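Local coordinates for protein pectate lyase/Amb allergen (Acidovorax citrulli, PDB 4HWV) that probably cleaves pectate as a secreted, calcium-binding polysaccharide lyase of family 1, built on a right-handed parallel beta-helix, at residues N90-G93 with Q94-Y98; V47-R50 with N51-I54; P435-L438 with T439-V442; P312-D315 with S316-R320. All blocks are in the same frame, centred on the assembly; numbering follows the deposited sequence. Where two conformers were deposited one is given.

Interaction 1: residues N90-G93 with Q94-Y98; sequences NVDG and QLRPY
Asn90 meets Tyr98 twice. Its backbone O accepts from Tyr98 N in a nearly straight bond of 2.9 Å. Its amide also lies against Tyr98 CB, with amide and ring planes 32° apart. The polar end of Asn90 is held by Tyr103 and Gln155. Val91 forms a single backbone bridge with Pro97. Its CG2 packs on Leu95 CD2 at 4.0 Å, and its CA-H points to Arg96 O.

Asp92 carries most of the contact. Its N donates to Arg96 O, and its O accepts from Leu95 N. Asp92 CG sits between the backbone N and the carbonyl carbon (chi1 68°), which puts OD1 within reach of two amides. Asp92 OD1 takes Gln94 N at 2.8 Å and Arg96 N at 2.9 Å, from opposite faces of the carboxylate plane. Asp92 OD2 makes a salt bridge of 3.4 Å to Arg96 NE, the carboxylate and guanidinium planes 41° apart. One water joins Asp92 OD2 to Gln94 NE2, and a second joins it to Arg96 NH2; Gln94 NE2 also bonds to Pro66 O. Asp92 CB rests on Tyr98 CE2 at 3.6 Å. Arg96 also forms a salt bridge with Asp266 of the second subunit, and Tyr98 OH bonds to Asp67 O.

Gly93 is second in the type I beta turn from Asp92 to Leu95, overlaid by an Asx turn: Asp92 OD1 holds Gln94 N inside and Arg96 N just beyond.

Interaction 2: residues V47-R50 with N51-I54; sequences VANR and NELI
The chain leaves strand 44-47 at Val47, turns at Ala48 and Asn49, and enters helix 50-57, whose first backbone bonds run from Leu53 N to Asn49 O and from Ile54 N to Arg50 O, both 3.0 Å.

Asn49 is the N-cap. Its amide carbon CG is tucked between its own N and carbonyl carbon (chi1 66°), and this brings OD1 round to the first turn. There Asn49 OD1 accepts from Glu52 N at 2.9 Å, with an N-H...O angle of 168°. Glu52 returns the contact from the helix. Its chain is extended beyond CG and reaches back to the loop, where Glu52 OE1 accepts from Ala48 N at 2.8 Å, nearly along the C-O axis. The other oxygen, Glu52 OE2, shares a water with Asn49 ND2. The amide and carboxylate planes are 45° apart.

Val47 CG1 lies against Glu52 O at 3.4 Å. Val47 and Leu53 both touch Ile81 of strand 79-83. On another side of the helix, Arg50 runs out fully extended from CG to NE. Ile54 CD1 sits over one face of its guanidinium, 3.4 Å above the plane and offset toward the rim. Arg50 NH2 bonds to the backbone O atoms of Val158 and Gly68. A water in the guanidinium plane joins Arg50 NH1 to Asn51 OD1, while Asn51 ND2 goes to Gly93 O.

Asn49 thus caps the helix, and Glu52 ties the preceding loop residue to it. Asn49 N, between these bonds, is buried without a partner.

Interaction 3: residues P435-L438 with T439-V442; sequences PADL and TAAV
Thr439 stands beside the carboxylate of Asp437, its CB 3.6 Å from Asp437 OD1. Its own hydroxyl turns elsewhere: Asp426 on strand 423-427 bonds to Thr439 OG1 through OD1 and accepts from Leu438 N through OD2.

Ala440 receives the cap. Its N donates to Asp437 OD1 at 3.1 Å, with an N-H...O angle of 162°. The nitrogen comes from well above the carboxylate plane, 67° out of it. Asp437 is the N-cap residue. Its CG is anti to the backbone N (chi1 -174°), and this sends the carboxylate forward along the helix start. Ala440 CB then touches the other oxygen, Asp437 OD2, at 3.6 Å.

Ala441 lays its CB on Leu438 O at 3.4 Å. Val442 closes the first full turn. Its N donates to Leu438 O at 2.9 Å, and its CG2 lies 3.4 Å from the same oxygen. The side chains of Leu438 and Val442 both touch Phe424 and Ala399, while Leu438 also reaches Met369 and Val442 reaches Leu371.

Asp437 is exposed, so its carboxylate caps the helix at the surface while Leu438 next to it is buried. The cap gives the N-H of Ala440 an acceptor at the amino end of helix 438-445, where the negative charge of Asp437 would probably be favoured by the helix dipole.

Interaction 4: residues P312-D315 with S316-R320; sequences PGAD and SGNPR
Residues 312-315 and 316-320 fold back on each other as a tight reversal, closed by a single antiparallel hydrogen-bonded pair between Gly313 and Gly317. Gly313 N donates to Gly317 O at 2.9 Å, from above the carbonyl plane. Gly317 N returns a bond of 3.0 Å to Gly313 O, with a more bent N-H...O angle of 144°. Next to the pair, Pro312 CA lies 3.4 Å from Gly317 O, a CA-H...O contact. The two backbones come close here, with Pro312 CA and Gly317 CA 4.2 Å apart.

This reversal belongs to the loop between strands 302-306 and 324-327 of the parallel beta-helix. The loop lies away from the calcium site, with the side chain of Ser316 about 13 Å from the bound ion. Ala314, Asp315 and Ser316 form the bend.

Asn318 is the side chain that ties the bend to the outgoing chain. It extends CG opposite its own N (chi1 -174°), which carries ND2 across to the first segment. Asn318 ND2 donates to Ala314 O at 3.0 Å, with the acceptor close to the plane of the amide. Ala314 O also accepts from His286 NE2. Asn318 CB rests 3.5 Å from Gly313 O. The other end of the amide, Asn318 OD1, takes Arg320 N at 2.8 Å and so forms an Asx turn. Pro312 packs on helix 405-414, and Arg320 forms a salt bridge with Glu419.

Overall arrangement
Interactions 1 and 2 touch: Leu95 packs on Asn49, and Val91 lies on Arg50. Interaction 3 lies on the opposite side of the chain's centre, with its centre 46 to 49 Å from theirs. Interaction 4 stands apart, its nearest atoms about 17 Å from interaction 3. Interaction 2 has four buried residues among its eight, interaction 1 two of nine. In interaction 3, Leu438 and Val442 are buried and Asp437 is exposed. In interaction 4, Asn318 is buried, Ala314 and Asp315 exposed. Interactions 2 and 3 both start a helix with a side-chain cap. Interactions 1 and 4 shape loops, through a carboxylate in the first and glycine backbones in the second. Interaction 1 alone touches the second subunit.

Interaction 1: residues N90-G93 with Q94-Y98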
ATOM      1  N   ASN A  90      10.627  -5.150 -11.501  1.00  3.53           N
ATOM      2  CA  ASN A  90      11.361  -6.079 -10.628  1.00  4.01           C
ATOM      3  C   ASN A  90      11.066  -7.510 -11.056  1.00  4.15           C
ATOM      4  O   ASN A  90      10.532  -8.318 -10.284  1.00  5.07           O
ATOM      5  CB  ASN A  90      11.012  -5.824  -9.157  1.00  4.42           C
ATOM      6  CG  ASN A  90      11.917  -6.580  -8.201  1.00  4.73           C
ATOM      7  OD1 ASN A  90      13.133  -6.578  -8.347  1.00  5.57           O
ATOM      8  ND2 ASN A  90      11.319  -7.232  -7.223  1.00  5.24           N
ATOM      9  N   VAL A  91      11.415  -7.816 -12.308  1.00  3.51           N
ATOM     10  CA  VAL A  91      11.154  -9.133 -12.903  1.00  4.10           C
ATOM     11  C   VAL A  91      12.358  -9.599 -13.709  1.00  4.03           C
ATOM     12  O   VAL A  91      13.161  -8.772 -14.164  1.00  4.78           O
ATOM     13  CB  VAL A  91       9.902  -9.142 -13.795  1.00  4.20           C
ATOM     14  CG1 VAL A  91       8.683  -8.620 -13.019  1.00  5.38           C
ATOM     15  CG2 VAL A  91      10.122  -8.319 -15.068  1.00  5.00           C
ATOM     16  N   ASP A  92      12.470 -10.906 -13.904  1.00  4.21           N
ATOM     17  CA  ASP A  92      13.589 -11.447 -14.662  1.00  4.59           C
ATOM     18  C   ASP A  92      13.294 -11.467 -16.168  1.00  4.32           C
ATOM     19  O   ASP A  92      12.303 -10.877 -16.623  1.00  4.64           O
ATOM     20  CB  ASP A  92      14.032 -12.831 -14.129  1.00  4.96           C
ATOM     21  CG  ASP A  92      12.996 -13.914 -14.360  1.00  5.50           C
ATOM     22  OD1 ASP A  92      12.063 -13.717 -15.176  1.00  5.21           O
ATOM     23  OD2 ASP A  92      13.117 -15.003 -13.751  1.00  6.65           O
ATOM     24  N   GLY A  93      14.175 -12.102 -16.947  1.00  4.88           N
ATOM     25  CA  GLY A  93      14.035 -12.146 -18.391  1.00  4.91           C
ATOM     26  C   GLY A  93      12.830 -12.927 -18.883  1.00  4.40           C
ATOM     27  O   GLY A  93      12.504 -12.871 -20.073  1.00  4.94           O
ATOM     28  N   GLN A  94      12.189 -13.673 -17.980  1.00  4.78           N
ATOM     29  CA  GLN A  94      10.976 -14.438 -18.276  1.00  4.81           C
ATOM     30  C   GLN A  94       9.755 -13.729 -17.680  1.00  5.06           C
ATOM     31  O   GLN A  94       8.661 -14.278 -17.686  1.00  6.38           O
ATOM     32  CB  GLN A  94      11.072 -15.861 -17.712  1.00  6.13           C
ATOM     33  CG  GLN A  94      12.195 -16.705 -18.327  1.00  6.74           C
ATOM     34  CD  GLN A  94      13.612 -16.183 -18.036  1.00  6.97           C
ATOM     35  OE1 GLN A  94      14.336 -15.773 -18.953  1.00  7.48           O
ATOM     36  NE2 GLN A  94      14.006 -16.171 -16.758  1.00  7.31           N
ATOM     37  N   LEU A  95       9.955 -12.512 -17.163  1.00  5.16           N
ATOM     38  CA  LEU A  95       8.901 -11.716 -16.519  1.00  4.77           C
ATOM     39  C   LEU A  95       8.445 -12.327 -15.199  1.00  5.15           C
ATOM     40  O   LEU A  95       7.387 -11.981 -14.695  1.00  6.32           O
ATOM     41  CB  LEU A  95       7.709 -11.447 -17.461  1.00  5.55           C
ATOM     42  CG  LEU A  95       8.091 -10.861 -18.824  1.00  5.39           C
ATOM     43  CD1 LEU A  95       6.820 -10.641 -19.666  1.00  6.31           C
ATOM     44  CD2 LEU A  95       8.919  -9.586 -18.671  1.00  5.14           C
ATOM     45  N   ARG A  96       9.253 -13.208 -14.614  1.00  5.26           N
ATOM     46  CA  ARG A  96       8.921 -13.732 -13.292  1.00  5.42           C
ATOM     47  C   ARG A  96       9.312 -12.719 -12.224  1.00  5.65           C
ATOM     48  O   ARG A  96      10.466 -12.279 -12.186  1.00  6.23           O
ATOM     49  CB  ARG A  96       9.662 -15.037 -13.021  1.00  7.36           C
ATOM     50  CG  ARG A  96       9.350 -15.565 -11.622  1.00  9.55           C
ATOM     51  CD  ARG A  96      10.018 -16.896 -11.349  1.00 11.37           C
ATOM     52  NE  ARG A  96      11.473 -16.793 -11.371  1.00 12.49           N
ATOM     53  CZ  ARG A  96      12.292 -17.838 -11.311  1.00 14.00           C
ATOM     54  NH1 ARG A  96      11.792 -19.056 -11.210  1.00 14.47           N
ATOM     55  NH2 ARG A  96      13.605 -17.666 -11.369  1.00 14.18           N
ATOM     56  N   PRO A  97       8.358 -12.332 -11.357  1.00  5.64           N
ATOM     57  CA  PRO A  97       8.691 -11.404 -10.258  1.00  6.26           C
ATOM     58  C   PRO A  97       9.844 -11.913  -9.404  1.00  6.22           C
ATOM     59  O   PRO A  97       9.873 -13.070  -8.960  1.00  7.70           O
ATOM     60  CB  PRO A  97       7.389 -11.344  -9.442  1.00  7.40           C
ATOM     61  CG  PRO A  97       6.320 -11.629 -10.475  1.00  7.49           C
ATOM     62  CD  PRO A  97       6.928 -12.700 -11.367  1.00  6.63           C
ATOM     63  N   TYR A  98      10.812 -11.033  -9.170  1.00  5.64           N
ATOM     64  CA  TYR A  98      11.919 -11.356  -8.275  1.00  5.49           C
ATOM     65  C   TYR A  98      11.456 -11.417  -6.825  1.00  5.97           C
ATOM     66  O   TYR A  98      10.407 -10.864  -6.462  1.00  6.92           O
ATOM     67  CB  TYR A  98      13.018 -10.308  -8.415  1.00  5.56           C
ATOM     68  CG  TYR A  98      14.144 -10.749  -9.308  1.00  4.68           C
ATOM     69  CD1 TYR A  98      15.128 -11.617  -8.829  1.00  5.57           C
ATOM     70  CD2 TYR A  98      14.244 -10.307 -10.620  1.00  3.88           C
ATOM     71  CE1 TYR A  98      16.179 -12.024  -9.628  1.00  6.22           C
ATOM     72  CE2 TYR A  98      15.303 -10.720 -11.439  1.00  4.92           C
ATOM     73  CZ  TYR A  98      16.263 -11.577 -10.932  1.00  5.56           C
ATOM     74  OH  TYR A  98      17.333 -11.961 -11.715  1.00  6.14           O
TER
HETATM   75  O   HOH W   1      12.197 -17.333 -14.638  1.00 10.13           O
HETATM   76  O   HOH W   2      14.580 -15.210 -11.519  1.00 12.96           O

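Interaction 2: residues V47-R50 with N51-I54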
ATOM      1  N   VAL A  47       4.083  -0.778 -25.329  1.00  4.24           N
ATOM      2  CA  VAL A  47       4.746  -1.788 -24.512  1.00  4.02           C
ATOM      3  C   VAL A  47       3.968  -2.078 -23.226  1.00  4.25           C
ATOM      4  O   VAL A  47       3.330  -1.191 -22.651  1.00  4.97           O
ATOM      5  CB  VAL A  47       6.199  -1.336 -24.172  1.00  4.06           C
ATOM      6  CG1 VAL A  47       6.977  -1.086 -25.463  1.00  5.36           C
ATOM      7  CG2 VAL A  47       6.232  -0.095 -23.300  1.00  4.75           C
ATOM      8  N   ALA A  48       4.044  -3.329 -22.782  1.00  4.26           N
ATOM      9  CA  ALA A  48       3.207  -3.811 -21.682  1.00  4.91           C
ATOM     10  C   ALA A  48       3.994  -4.622 -20.646  1.00  5.06           C
ATOM     11  O   ALA A  48       3.416  -5.141 -19.686  1.00  6.66           O
ATOM     12  CB  ALA A  48       2.025  -4.639 -22.221  1.00  5.85           C
ATOM     13  N   ASN A  49       5.311  -4.731 -20.828  1.00  4.00           N
ATOM     14  CA  ASN A  49       6.146  -5.445 -19.863  1.00  4.01           C
ATOM     15  C   ASN A  49       7.583  -4.975 -19.986  1.00  3.46           C
ATOM     16  O   ASN A  49       7.929  -4.193 -20.902  1.00  3.96           O
ATOM     17  CB  ASN A  49       6.019  -6.977 -20.037  1.00  4.70           C
ATOM     18  CG  ASN A  49       6.567  -7.465 -21.371  1.00  5.06           C
ATOM     19  OD1 ASN A  49       7.733  -7.245 -21.676  1.00  4.70           O
ATOM     20  ND2 ASN A  49       5.733  -8.165 -22.152  1.00  5.78           N
ATOM     21  N   ARG A  50       8.424  -5.429 -19.064  1.00  3.62           N
ATOM     22  CA  ARG A  50       9.789  -4.952 -18.972  1.00  3.86           C
ATOM     23  C   ARG A  50      10.608  -5.264 -20.229  1.00  3.36           C
ATOM     24  O   ARG A  50      11.410  -4.437 -20.684  1.00  3.96           O
ATOM     25  CB  ARG A  50      10.449  -5.564 -17.740  1.00  3.97           C
ATOM     26  CG  ARG A  50      11.915  -5.137 -17.514  1.00  3.80           C
ATOM     27  CD  ARG A  50      12.505  -5.744 -16.222  1.00  4.18           C
ATOM     28  NE  ARG A  50      13.889  -5.327 -16.027  1.00  3.75           N
ATOM     29  CZ  ARG A  50      14.926  -5.885 -16.656  1.00  3.56           C
ATOM     30  NH1 ARG A  50      14.728  -6.898 -17.512  1.00  4.81           N
ATOM     31  NH2 ARG A  50      16.159  -5.417 -16.445  1.00  4.58           N
ATOM     32  N   ASN A  51      10.421  -6.462 -20.786  1.00  3.70           N
ATOM     33  CA  ASN A  51      11.155  -6.830 -21.994  1.00  4.32           C
ATOM     34  C   ASN A  51      10.803  -5.922 -23.172  1.00  4.03           C
ATOM     35  O   ASN A  51      11.692  -5.432 -23.883  1.00  4.50           O
ATOM     36  CB  ASN A  51      10.908  -8.293 -22.388  1.00  5.05           C
ATOM     37  CG  ASN A  51      11.591  -9.285 -21.454  1.00  4.78           C
ATOM     38  OD1 ASN A  51      12.517  -8.948 -20.737  1.00  4.92           O
ATOM     39  ND2 ASN A  51      11.168 -10.538 -21.514  1.00  5.67           N
ATOM     40  N   GLU A  52       9.508  -5.686 -23.377  1.00  4.01           N
ATOM     41  CA  GLU A  52       9.070  -4.819 -24.474  1.00  3.46           C
ATOM     42  C   GLU A  52       9.551  -3.391 -24.301  1.00  3.72           C
ATOM     43  O   GLU A  52       9.974  -2.743 -25.259  1.00  4.44           O
ATOM     44  CB  GLU A  52       7.555  -4.837 -24.595  1.00  4.36           C
ATOM     45  CG  GLU A  52       6.993  -6.210 -25.029  1.00  5.41           C
ATOM     46  CD  GLU A  52       5.479  -6.235 -25.093  1.00  7.17           C
ATOM     47  OE1 GLU A  52       4.840  -5.232 -24.741  1.00  7.08           O
ATOM     48  OE2 GLU A  52       4.915  -7.265 -25.518  1.00  8.44           O
ATOM     49  N   LEU A  53       9.500  -2.899 -23.065  1.00  3.99           N
ATOM     50  CA  LEU A  53       9.989  -1.548 -22.780  1.00  3.72           C
ATOM     51  C   LEU A  53      11.483  -1.431 -23.138  1.00  4.23           C
ATOM     52  O   LEU A  53      11.904  -0.484 -23.816  1.00  4.73           O
ATOM     53  CB  LEU A  53       9.766  -1.224 -21.300  1.00  4.06           C
ATOM     54  CG  LEU A  53      10.400   0.088 -20.838  1.00  4.83           C
ATOM     55  CD1 LEU A  53       9.841   1.317 -21.547  1.00  5.30           C
ATOM     56  CD2 LEU A  53      10.182   0.228 -19.336  1.00  5.73           C
ATOM     57  N   ILE A  54      12.282  -2.390 -22.680  1.00  4.09           N
ATOM     58  CA  ILE A  54      13.711  -2.386 -22.995  1.00  4.18           C
ATOM     59  C   ILE A  54      13.960  -2.471 -24.507  1.00  3.72           C
ATOM     60  O   ILE A  54      14.775  -1.724 -25.042  1.00  4.13           O
ATOM     61  CB  ILE A  54      14.446  -3.502 -22.230  1.00  4.92           C
ATOM     62  CG1 ILE A  54      14.468  -3.164 -20.741  1.00  5.73           C
ATOM     63  CG2 ILE A  54      15.874  -3.707 -22.778  1.00  4.91           C
ATOM     64  CD1 ILE A  54      14.794  -4.358 -19.849  1.00  6.91           C
TER
HETATM   65  O   HOH W   3       5.852  -9.672 -24.755  1.00 16.76           O
HETATM   66  O   HOH W   4      12.450  -8.460 -18.071  1.00  5.66           O

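Interaction 3: residues P435-L438 with T439-V442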
ATOM      1  N   PRO A 435      -0.439  34.704   4.162  1.00  8.84           N
ATOM      2  CA  PRO A 435       0.924  34.853   3.635  1.00  8.67           C
ATOM      3  C   PRO A 435       2.002  34.371   4.605  1.00  8.76           C
ATOM      4  O   PRO A 435       1.874  34.516   5.823  1.00 10.67           O
ATOM      5  CB  PRO A 435       1.042  36.364   3.408  1.00  8.43           C
ATOM      6  CG  PRO A 435      -0.354  36.817   3.187  1.00  9.47           C
ATOM      7  CD  PRO A 435      -1.185  35.976   4.128  1.00  9.10           C
ATOM      8  N   ALA A 436       3.060  33.795   4.041  1.00  8.32           N
ATOM      9  CA  ALA A 436       4.213  33.317   4.804  1.00  8.97           C
ATOM     10  C   ALA A 436       5.486  33.824   4.149  1.00  9.32           C
ATOM     11  O   ALA A 436       5.706  33.620   2.966  1.00  9.88           O
ATOM     12  CB  ALA A 436       4.215  31.799   4.841  1.00  9.75           C
ATOM     13  N   ASP A 437       6.324  34.493   4.922  1.00  9.95           N
ATOM     14  CA  ASP A 437       7.589  35.010   4.418  1.00  9.99           C
ATOM     15  C   ASP A 437       8.675  33.948   4.572  1.00  9.24           C
ATOM     16  O   ASP A 437       9.328  33.862   5.608  1.00  9.95           O
ATOM     17  CB  ASP A 437       7.983  36.288   5.180  1.00 11.74           C
ATOM     18  CG  ASP A 437       9.219  36.971   4.609  1.00 13.61           C
ATOM     19  OD1 ASP A 437       9.934  36.352   3.792  1.00 13.72           O
ATOM     20  OD2 ASP A 437       9.457  38.146   4.980  1.00 15.59           O
ATOM     21  N   LEU A 438       8.886  33.142   3.545  1.00  8.59           N
ATOM     22  CA  LEU A 438       9.868  32.065   3.662  1.00  8.09           C
ATOM     23  C   LEU A 438      11.283  32.610   3.692  1.00  8.65           C
ATOM     24  O   LEU A 438      12.157  32.028   4.318  1.00  8.93           O
ATOM     25  CB  LEU A 438       9.740  31.054   2.512  1.00  7.75           C
ATOM     26  CG  LEU A 438       8.379  30.358   2.383  1.00  7.53           C
ATOM     27  CD1 LEU A 438       8.396  29.363   1.225  1.00  7.82           C
ATOM     28  CD2 LEU A 438       7.943  29.663   3.686  1.00  8.38           C
ATOM     29  N   THR A 439      11.515  33.731   3.006  1.00  8.69           N
ATOM     30  CA  THR A 439      12.856  34.308   2.967  1.00  9.56           C
ATOM     31  C   THR A 439      13.343  34.691   4.371  1.00  9.70           C
ATOM     32  O   THR A 439      14.493  34.450   4.720  1.00  9.26           O
ATOM     33  CB  THR A 439      12.917  35.508   2.013  1.00 10.36           C
ATOM     34  OG1 THR A 439      12.569  35.083   0.691  1.00 10.77           O
ATOM     35  CG2 THR A 439      14.312  36.104   1.992  1.00 11.71           C
ATOM     36  N   ALA A 440      12.457  35.263   5.180  1.00 10.28           N
ATOM     37  CA  ALA A 440      12.802  35.602   6.555  1.00 10.94           C
ATOM     38  C   ALA A 440      13.192  34.352   7.344  1.00 10.61           C
ATOM     39  O   ALA A 440      14.148  34.369   8.132  1.00 10.92           O
ATOM     40  CB  ALA A 440      11.653  36.351   7.229  1.00 11.93           C
ATOM     41  N   ALA A 441      12.465  33.262   7.129  1.00  9.57           N
ATOM     42  CA  ALA A 441      12.803  32.005   7.790  1.00  9.43           C
ATOM     43  C   ALA A 441      14.158  31.486   7.330  1.00  8.70           C
ATOM     44  O   ALA A 441      14.959  31.009   8.131  1.00  9.26           O
ATOM     45  CB  ALA A 441      11.724  30.962   7.570  1.00  9.69           C
ATOM     46  N   VAL A 442      14.429  31.599   6.035  1.00  8.75           N
ATOM     47  CA  VAL A 442      15.708  31.154   5.512  1.00  8.36           C
ATOM     48  C   VAL A 442      16.866  31.939   6.128  1.00  8.45           C
ATOM     49  O   VAL A 442      17.898  31.360   6.481  1.00  8.62           O
ATOM     50  CB  VAL A 442      15.718  31.188   3.968  1.00  9.20           C
ATOM     51  CG1 VAL A 442      17.136  31.013   3.401  1.00  9.92           C
ATOM     52  CG2 VAL A 442      14.766  30.112   3.441  1.00 10.02           C
TER

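Interaction 4: residues P312-D315 with S316-R320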
ATOM      1  N   PRO A 312      32.118  21.374  -4.063  1.00 10.54           N
ATOM      2  CA  PRO A 312      32.021  21.915  -5.424  1.00 10.89           C
ATOM      3  C   PRO A 312      32.952  21.193  -6.379  1.00 11.00           C
ATOM      4  O   PRO A 312      34.030  20.740  -5.998  1.00 12.01           O
ATOM      5  CB  PRO A 312      32.463  23.377  -5.266  1.00 11.49           C
ATOM      6  CG  PRO A 312      33.356  23.381  -4.031  1.00 11.16           C
ATOM      7  CD  PRO A 312      32.806  22.290  -3.133  1.00 10.77           C
ATOM      8  N   GLY A 313      32.533  21.089  -7.627  1.00  9.92           N
ATOM      9  CA  GLY A 313      33.355  20.444  -8.629  1.00 10.22           C
ATOM     10  C   GLY A 313      32.593  20.279  -9.918  1.00 10.30           C
ATOM     11  O   GLY A 313      31.359  20.211  -9.928  1.00 10.89           O
ATOM     12  N   ALA A 314      33.324  20.212 -11.017  1.00 10.82           N
ATOM     13  CA  ALA A 314      32.702  20.149 -12.331  1.00 10.85           C
ATOM     14  C   ALA A 314      31.816  18.921 -12.523  1.00 10.72           C
ATOM     15  O   ALA A 314      30.860  18.958 -13.271  1.00 11.24           O
ATOM     16  CB  ALA A 314      33.760  20.190 -13.429  1.00 11.93           C
ATOM     17  N   ASP A 315      32.151  17.840 -11.839  1.00  9.91           N
ATOM     18  CA  ASP A 315      31.409  16.585 -11.953  0.50 10.66           C
ATOM     19  C   ASP A 315      30.095  16.592 -11.173  1.00 11.21           C
ATOM     20  O   ASP A 315      29.028  16.421 -11.750  1.00 12.39           O
ATOM     21  CB  ASP A 315      32.256  15.401 -11.465  0.50 20.00           C
ATOM     22  CG  ASP A 315      33.498  15.175 -12.301  0.50 20.00           C
ATOM     23  OD1 ASP A 315      34.379  16.057 -12.327  0.50 20.00           O
ATOM     24  OD2 ASP A 315      33.615  14.098 -12.921  0.50 20.00           O
ATOM     25  N   SER A 316      30.163  16.794  -9.864  1.00 10.31           N
ATOM     26  CA  SER A 316      29.000  16.565  -9.013  1.00 10.72           C
ATOM     27  C   SER A 316      28.539  17.747  -8.148  1.00 10.01           C
ATOM     28  O   SER A 316      27.537  17.647  -7.445  1.00  9.38           O
ATOM     29  CB  SER A 316      29.222  15.328  -8.131  1.00 12.10           C
ATOM     30  OG  SER A 316      30.377  15.480  -7.333  1.00 13.61           O
ATOM     31  N   GLY A 317      29.243  18.865  -8.203  1.00  9.21           N
ATOM     32  CA  GLY A 317      28.829  20.049  -7.454  1.00  8.89           C
ATOM     33  C   GLY A 317      29.035  21.268  -8.325  1.00  8.22           C
ATOM     34  O   GLY A 317      29.846  22.153  -8.019  1.00  8.46           O
ATOM     35  N   ASN A 318      28.265  21.325  -9.411  1.00  8.04           N
ATOM     36  CA  ASN A 318      28.533  22.252 -10.496  1.00  7.74           C
ATOM     37  C   ASN A 318      27.387  23.244 -10.622  1.00  8.27           C
ATOM     38  O   ASN A 318      26.279  22.858 -10.989  1.00  8.23           O
ATOM     39  CB  ASN A 318      28.718  21.453 -11.794  1.00  8.39           C
ATOM     40  CG  ASN A 318      29.150  22.303 -12.969  1.00  8.97           C
ATOM     41  OD1 ASN A 318      28.872  23.506 -13.035  1.00  9.73           O
ATOM     42  ND2 ASN A 318      29.851  21.675 -13.917  1.00 10.06           N
ATOM     43  N   PRO A 319      27.647  24.523 -10.296  1.00  8.45           N
ATOM     44  CA  PRO A 319      26.586  25.537 -10.328  1.00  9.21           C
ATOM     45  C   PRO A 319      26.164  25.954 -11.730  1.00  9.08           C
ATOM     46  O   PRO A 319      25.340  26.856 -11.860  1.00 10.08           O
ATOM     47  CB  PRO A 319      27.210  26.721  -9.590  1.00  9.34           C
ATOM     48  CG  PRO A 319      28.670  26.590  -9.856  1.00  9.31           C
ATOM     49  CD  PRO A 319      28.946  25.096  -9.883  1.00  9.04           C
ATOM     50  N   ARG A 320      26.718  25.308 -12.754  1.00  8.35           N
ATOM     51  CA  ARG A 320      26.269  25.508 -14.140  1.00  9.16           C
ATOM     52  C   ARG A 320      25.284  24.426 -14.586  1.00  8.85           C
ATOM     53  O   ARG A 320      24.736  24.479 -15.686  1.00  9.68           O
ATOM     54  CB  ARG A 320      27.485  25.595 -15.064  1.00 10.01           C
ATOM     55  CG  ARG A 320      28.401  26.728 -14.624  1.00 11.04           C
ATOM     56  CD  ARG A 320      29.751  26.771 -15.307  1.00 12.55           C
ATOM     57  NE  ARG A 320      30.489  27.920 -14.794  1.00 14.14           N
ATOM     58  CZ  ARG A 320      31.804  28.091 -14.905  1.00 16.12           C
ATOM     59  NH1 ARG A 320      32.540  27.170 -15.513  1.00 17.35           N
ATOM     60  NH2 ARG A 320      32.379  29.178 -14.387  1.00 17.05           N
TER